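Local coordinates for protein 3-methyladenine dna-glycosylase (Archaeoglobus fulgidus, PDB 2JHN) that belongs to the AlkA-type, helix-hairpin-helix (HhH-GPD) superfamily of base excision DNA repair glycosylases, at residues A[4-16]-A[76-89]. The protein carries 1 engineered substitution. Residues are numbered along the deposited sequence; the frame is centred on the assembly and turned at random.
Sequences IELKHAVNWELKM and LVEYLGLQNPEELY. With GOL (glycerol), chain G.
Leu82 CD1 touches Ile4 CD1 at 4.1 Å, the two side chains crossing nearly at right angles, while Leu82 CB receives Leu6 CD2 at 3.9 Å and Leu82 CD2 faces Val10. At the start of helix 86-93, a chi1 of -165° swings the imidazole of His8 away from its backbone N and onto Pro85, whose CG sits 3.8 Å from the ring centroid in a CH-pi contact. The edge of Tyr89 is directed toward the face of the same imidazole, with planes 69° apart in an offset edge-to-face pair. Rotation of the ring is fixed by His8 ND1, which donates in the ring plane to a lone pair of Ala9 O (2.9 Å), while a water links His8 NE2 to Glu86 OE1. Asn84 OD1 accepts from Glu86 N, an Asx turn leading into the helix. Lys15 NZ sits at the C-terminal end of helix 69-80, where its positive charge probably suits the carbonyls, bonding to Gly81 O at 2.9 Å and weakly to Leu80 O; Phe108 O is a further acceptor. Edge strand 2-5 and short helix 12-17 thus pack against the end of helix 69-80, and the loop between them meets helix 86-93, in the TBP-like region of this AlkA-type protein.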
loop_
_atom_site.group_PDB
_atom_site.type_symbol
_atom_site.label_atom_id
_atom_site.label_comp_id
_atom_site.label_asym_id
_atom_site.label_seq_id
_atom_site.Cartn_x
_atom_site.Cartn_y
_atom_site.Cartn_z
ATOM N N ILE A 4 20.355 0.749 5.244
ATOM C CA ILE A 4 19.370 0.946 6.305
ATOM C C ILE A 4 19.566 -0.158 7.339
ATOM O O ILE A 4 19.280 -1.320 7.064
ATOM C CB ILE A 4 17.910 0.862 5.765
ATOM C CG1 ILE A 4 17.633 1.943 4.715
ATOM C CG2 ILE A 4 16.890 0.962 6.939
ATOM C CD1 ILE A 4 16.253 1.807 4.063
ATOM N N GLU A 5 20.035 0.214 8.526
ATOM C CA GLU A 5 20.307 -0.763 9.593
ATOM C C GLU A 5 19.130 -0.886 10.544
ATOM O O GLU A 5 18.672 0.108 11.093
ATOM C CB GLU A 5 21.570 -0.369 10.365
ATOM C CG GLU A 5 22.812 -0.230 9.490
ATOM C CD GLU A 5 23.304 -1.550 8.909
ATOM O OE1 GLU A 5 22.813 -2.657 9.285
ATOM O OE2 GLU A 5 24.214 -1.473 8.053
ATOM N N LEU A 6 18.654 -2.109 10.728
ATOM C CA LEU A 6 17.441 -2.397 11.509
ATOM C C LEU A 6 17.815 -2.954 12.876
ATOM O O LEU A 6 18.848 -3.621 13.007
ATOM C CB LEU A 6 16.578 -3.431 10.785
ATOM C CG LEU A 6 16.308 -3.243 9.282
ATOM C CD1 LEU A 6 15.463 -4.385 8.750
ATOM C CD2 LEU A 6 15.677 -1.904 9.025
ATOM N N LYS A 7 16.959 -2.726 13.877
ATOM C CA LYS A 7 17.168 -3.335 15.205
ATOM C C LYS A 7 16.747 -4.806 15.235
ATOM O O LYS A 7 17.331 -5.616 15.963
ATOM C CB LYS A 7 16.484 -2.526 16.324
ATOM C CG LYS A 7 16.993 -2.875 17.725
ATOM C CD LYS A 7 16.164 -2.235 18.821
ATOM C CE LYS A 7 16.551 -2.786 20.186
ATOM N NZ LYS A 7 15.611 -2.337 21.264
ATOM N N HIS A 8 15.781 -5.162 14.388
ATOM C CA HIS A 8 15.168 -6.485 14.360
ATOM C C HIS A 8 15.265 -7.086 12.939
ATOM O O HIS A 8 15.265 -6.333 11.966
ATOM C CB HIS A 8 13.709 -6.311 14.800
ATOM C CG HIS A 8 13.016 -7.589 15.163
ATOM N ND1 HIS A 8 12.607 -8.508 14.221
ATOM C CD2 HIS A 8 12.622 -8.081 16.362
ATOM C CE1 HIS A 8 12.012 -9.524 14.825
ATOM N NE2 HIS A 8 12.005 -9.286 16.125
ATOM N N ALA A 9 15.349 -8.414 12.800
ATOM C CA ALA A 9 15.348 -9.038 11.455
ATOM C C ALA A 9 14.013 -8.782 10.732
ATOM O O ALA A 9 12.961 -8.654 11.371
ATOM C CB ALA A 9 15.621 -10.535 11.530
ATOM N N VAL A 10 14.076 -8.673 9.411
ATOM C CA VAL A 10 12.879 -8.604 8.568
ATOM C C VAL A 10 13.016 -9.724 7.549
ATOM O O VAL A 10 14.128 -10.027 7.072
ATOM C CB VAL A 10 12.752 -7.211 7.903
ATOM C CG1 VAL A 10 13.860 -6.991 6.878
ATOM C CG2 VAL A 10 11.365 -7.001 7.274
ATOM N N ASN A 11 11.912 -10.392 7.262
ATOM C CA ASN A 11 11.878 -11.366 6.206
ATOM C C ASN A 11 11.547 -10.653 4.889
ATOM O O ASN A 11 10.389 -10.354 4.619
ATOM C CB ASN A 11 10.857 -12.451 6.514
ATOM C CG ASN A 11 10.900 -13.576 5.515
ATOM O OD1 ASN A 11 10.782 -13.359 4.326
ATOM N ND2 ASN A 11 11.103 -14.802 6.002
ATOM N N TRP A 12 12.577 -10.390 4.086
ATOM C CA TRP A 12 12.412 -9.678 2.820
ATOM C C TRP A 12 11.509 -10.424 1.852
ATOM O O TRP A 12 10.714 -9.810 1.137
ATOM C CB TRP A 12 13.779 -9.425 2.178
ATOM C CG TRP A 12 13.737 -8.541 0.963
ATOM C CD1 TRP A 12 13.838 -8.930 -0.356
ATOM C CD2 TRP A 12 13.594 -7.122 0.954
ATOM N NE1 TRP A 12 13.748 -7.825 -1.184
ATOM C CE2 TRP A 12 13.620 -6.705 -0.404
ATOM C CE3 TRP A 12 13.446 -6.156 1.961
ATOM C CZ2 TRP A 12 13.504 -5.354 -0.778
ATOM C CZ3 TRP A 12 13.316 -4.798 1.582
ATOM C CH2 TRP A 12 13.349 -4.421 0.232
ATOM N N GLU A 13 11.625 -11.752 1.810
ATOM C CA GLU A 13 10.825 -12.530 0.883
ATOM C C GLU A 13 9.325 -12.335 1.148
ATOM O O GLU A 13 8.549 -12.169 0.216
ATOM C CB GLU A 13 11.230 -14.024 0.907
ATOM C CG GLU A 13 12.736 -14.270 0.745
ATOM C CD GLU A 13 13.460 -14.441 2.082
ATOM O OE1 GLU A 13 13.721 -15.604 2.483
ATOM O OE2 GLU A 13 13.763 -13.427 2.747
ATOM N N LEU A 14 8.939 -12.331 2.430
ATOM C CA LEU A 14 7.547 -12.059 2.836
ATOM C C LEU A 14 7.101 -10.610 2.536
ATOM O O LEU A 14 5.977 -10.389 2.100
ATOM C CB LEU A 14 7.329 -12.387 4.314
ATOM C CG LEU A 14 7.250 -13.878 4.691
ATOM C CD1 LEU A 14 6.922 -14.041 6.168
ATOM C CD2 LEU A 14 6.234 -14.649 3.857
ATOM N N LYS A 15 7.986 -9.644 2.774
ATOM C CA LYS A 15 7.720 -8.246 2.356
ATOM C C LYS A 15 7.423 -8.164 0.858
ATOM O O LYS A 15 6.476 -7.502 0.452
ATOM C CB LYS A 15 8.878 -7.305 2.720
ATOM C CG LYS A 15 9.014 -6.992 4.205
ATOM C CD LYS A 15 7.841 -6.218 4.762
ATOM C CE LYS A 15 8.267 -5.443 6.012
ATOM N NZ LYS A 15 7.038 -4.862 6.570
ATOM N N MET A 16 8.223 -8.855 0.042
ATOM C CA MET A 16 8.033 -8.862 -1.417
ATOM C C MET A 16 6.788 -9.649 -1.873
ATOM O O MET A 16 6.164 -9.294 -2.875
ATOM C CB MET A 16 9.314 -9.341 -2.122
ATOM C CG MET A 16 10.537 -8.469 -1.868
ATOM S SD MET A 16 10.289 -6.747 -2.404
ATOM C CE MET A 16 9.936 -5.940 -0.837
ATOM N N LEU A 76 11.479 5.184 2.439
ATOM C CA LEU A 76 11.534 3.719 2.269
ATOM C C LEU A 76 11.185 2.946 3.544
ATOM O O LEU A 76 10.557 1.884 3.473
ATOM C CB LEU A 76 12.895 3.262 1.754
ATOM C CG LEU A 76 13.264 3.818 0.369
ATOM C CD1 LEU A 76 14.716 3.435 0.053
ATOM C CD2 LEU A 76 12.312 3.310 -0.699
ATOM N N VAL A 77 11.622 3.458 4.691
ATOM C CA VAL A 77 11.300 2.838 5.979
ATOM C C VAL A 77 9.770 2.791 6.167
ATOM O O VAL A 77 9.206 1.766 6.552
ATOM C CB VAL A 77 11.958 3.593 7.146
ATOM C CG1 VAL A 77 11.357 3.152 8.510
ATOM C CG2 VAL A 77 13.497 3.366 7.126
ATOM N N GLU A 78 9.122 3.908 5.890
ATOM C CA GLU A 78 7.668 4.028 6.039
ATOM C C GLU A 78 6.927 3.157 4.981
ATOM O O GLU A 78 5.934 2.461 5.285
ATOM C CB GLU A 78 7.280 5.497 5.901
ATOM C CG GLU A 78 5.770 5.719 6.092
ATOM C CD GLU A 78 5.346 7.129 5.779
ATOM O OE1 GLU A 78 5.878 7.725 4.806
ATOM O OE2 GLU A 78 4.445 7.628 6.492
ATOM N N TYR A 79 7.390 3.206 3.735
ATOM C CA TYR A 79 6.703 2.491 2.650
ATOM C C TYR A 79 6.820 0.952 2.749
ATOM O O TYR A 79 5.844 0.209 2.535
ATOM C CB TYR A 79 7.246 2.960 1.300
ATOM C CG TYR A 79 6.644 2.234 0.112
ATOM C CD1 TYR A 79 5.367 2.576 -0.349
ATOM C CD2 TYR A 79 7.364 1.231 -0.579
ATOM C CE1 TYR A 79 4.786 1.939 -1.444
ATOM C CE2 TYR A 79 6.788 0.583 -1.687
ATOM C CZ TYR A 79 5.497 0.962 -2.118
ATOM O OH TYR A 79 4.868 0.358 -3.200
ATOM N N LEU A 80 8.028 0.491 3.025
ATOM C CA LEU A 80 8.308 -0.957 3.109
ATOM C C LEU A 80 7.955 -1.522 4.485
ATOM O O LEU A 80 7.876 -2.739 4.641
ATOM C CB LEU A 80 9.794 -1.237 2.780
ATOM C CG LEU A 80 10.281 -0.794 1.376
ATOM C CD1 LEU A 80 11.823 -0.802 1.301
ATOM C CD2 LEU A 80 9.691 -1.670 0.297
ATOM N N GLY A 81 7.746 -0.640 5.469
ATOM C CA GLY A 81 7.360 -1.073 6.819
ATOM C C GLY A 81 8.539 -1.699 7.582
ATOM O O GLY A 81 8.436 -2.829 8.061
ATOM N N LEU A 82 9.649 -0.964 7.694
ATOM C CA LEU A 82 10.872 -1.581 8.273
ATOM C C LEU A 82 11.066 -1.329 9.768
ATOM O O LEU A 82 12.083 -1.780 10.355
ATOM C CB LEU A 82 12.118 -1.153 7.507
ATOM C CG LEU A 82 12.112 -1.421 6.020
ATOM C CD1 LEU A 82 13.288 -0.755 5.335
ATOM C CD2 LEU A 82 12.038 -2.945 5.693
ATOM N N GLN A 83 10.094 -0.650 10.379
ATOM C CA GLN A 83 10.184 -0.225 11.788
ATOM C C GLN A 83 10.150 -1.438 12.718
ATOM O O GLN A 83 9.518 -2.441 12.426
ATOM C CB GLN A 83 9.032 0.726 12.165
ATOM C CG GLN A 83 8.825 1.919 11.239
ATOM C CD GLN A 83 7.840 1.637 10.083
ATOM O OE1 GLN A 83 7.544 0.475 9.736
ATOM N NE2 GLN A 83 7.321 2.710 9.499
ATOM N N ASN A 84 10.816 -1.287 13.863
ATOM C CA ASN A 84 10.938 -2.301 14.891
ATOM C C ASN A 84 9.571 -2.914 15.270
ATOM O O ASN A 84 8.691 -2.202 15.763
ATOM C CB ASN A 84 11.622 -1.650 16.111
ATOM C CG ASN A 84 11.898 -2.627 17.231
ATOM O OD1 ASN A 84 11.465 -3.781 17.208
ATOM N ND2 ASN A 84 12.654 -2.162 18.230
ATOM N N PRO A 85 9.370 -4.211 14.978
ATOM C CA PRO A 85 8.087 -4.900 15.233
ATOM C C PRO A 85 7.987 -5.565 16.612
ATOM O O PRO A 85 7.091 -6.373 16.835
ATOM C CB PRO A 85 8.100 -6.008 14.198
ATOM C CG PRO A 85 9.564 -6.418 14.128
ATOM C CD PRO A 85 10.348 -5.123 14.342
ATOM N N GLU A 86 8.916 -5.267 17.505
ATOM C CA GLU A 86 8.988 -6.009 18.781
ATOM C C GLU A 86 7.668 -5.930 19.564
ATOM O O GLU A 86 7.128 -6.964 19.983
ATOM C CB GLU A 86 10.154 -5.484 19.623
ATOM C CG GLU A 86 10.187 -6.016 21.047
ATOM C CD GLU A 86 10.799 -7.400 21.156
ATOM O OE1 GLU A 86 11.188 -7.983 20.109
ATOM O OE2 GLU A 86 10.894 -7.904 22.308
ATOM N N GLU A 87 7.144 -4.707 19.690
ATOM C CA GLU A 87 5.945 -4.440 20.460
ATOM C C GLU A 87 4.694 -5.014 19.793
ATOM O O GLU A 87 3.813 -5.553 20.471
ATOM C CB GLU A 87 5.790 -2.940 20.702
ATOM C CG GLU A 87 5.002 -2.618 21.992
ATOM C CD GLU A 87 4.415 -1.206 22.034
ATOM O OE1 GLU A 87 5.018 -0.281 21.422
ATOM O OE2 GLU A 87 3.357 -1.023 22.713
ATOM N N LEU A 88 4.621 -4.881 18.466
ATOM C CA LEU A 88 3.538 -5.513 17.703
ATOM C C LEU A 88 3.556 -7.006 17.972
ATOM O O LEU A 88 2.520 -7.619 18.234
ATOM C CB LEU A 88 3.727 -5.265 16.191
ATOM C CG LEU A 88 2.877 -6.100 15.215
ATOM C CD1 LEU A 88 1.399 -5.809 15.343
ATOM C CD2 LEU A 88 3.343 -5.903 13.741
ATOM N N TYR A 89 4.741 -7.596 17.892
ATOM C CA TYR A 89 4.850 -9.047 18.017
ATOM C C TYR A 89 4.444 -9.512 19.414
ATOM O O TYR A 89 3.745 -10.522 19.559
ATOM C CB TYR A 89 6.268 -9.491 17.695
ATOM C CG TYR A 89 6.612 -9.595 16.211
ATOM C CD1 TYR A 89 5.627 -9.555 15.209
ATOM C CD2 TYR A 89 7.930 -9.791 15.825
ATOM C CE1 TYR A 89 5.986 -9.690 13.851
ATOM C CE2 TYR A 89 8.290 -9.927 14.495
ATOM C CZ TYR A 89 7.320 -9.870 13.516
ATOM O OH TYR A 89 7.720 -10.020 12.215
HETATM C C1 GOL G . 6.097 -4.277 1.235
HETATM O O1 GOL G . 5.490 -5.295 2.015
HETATM C C2 GOL G . 5.303 -2.961 1.145
HETATM O O2 GOL G . 4.957 -2.479 2.439
HETATM C C3 GOL G . 4.027 -3.115 0.317
HETATM O O3 GOL G . 3.648 -1.889 -0.307
HETATM O O HOH W 1 12.728 -4.794 11.407
HETATM O O HOH W 2 10.827 -10.349 18.285
HETATM O O HOH W 3 10.124 -9.081 11.674
#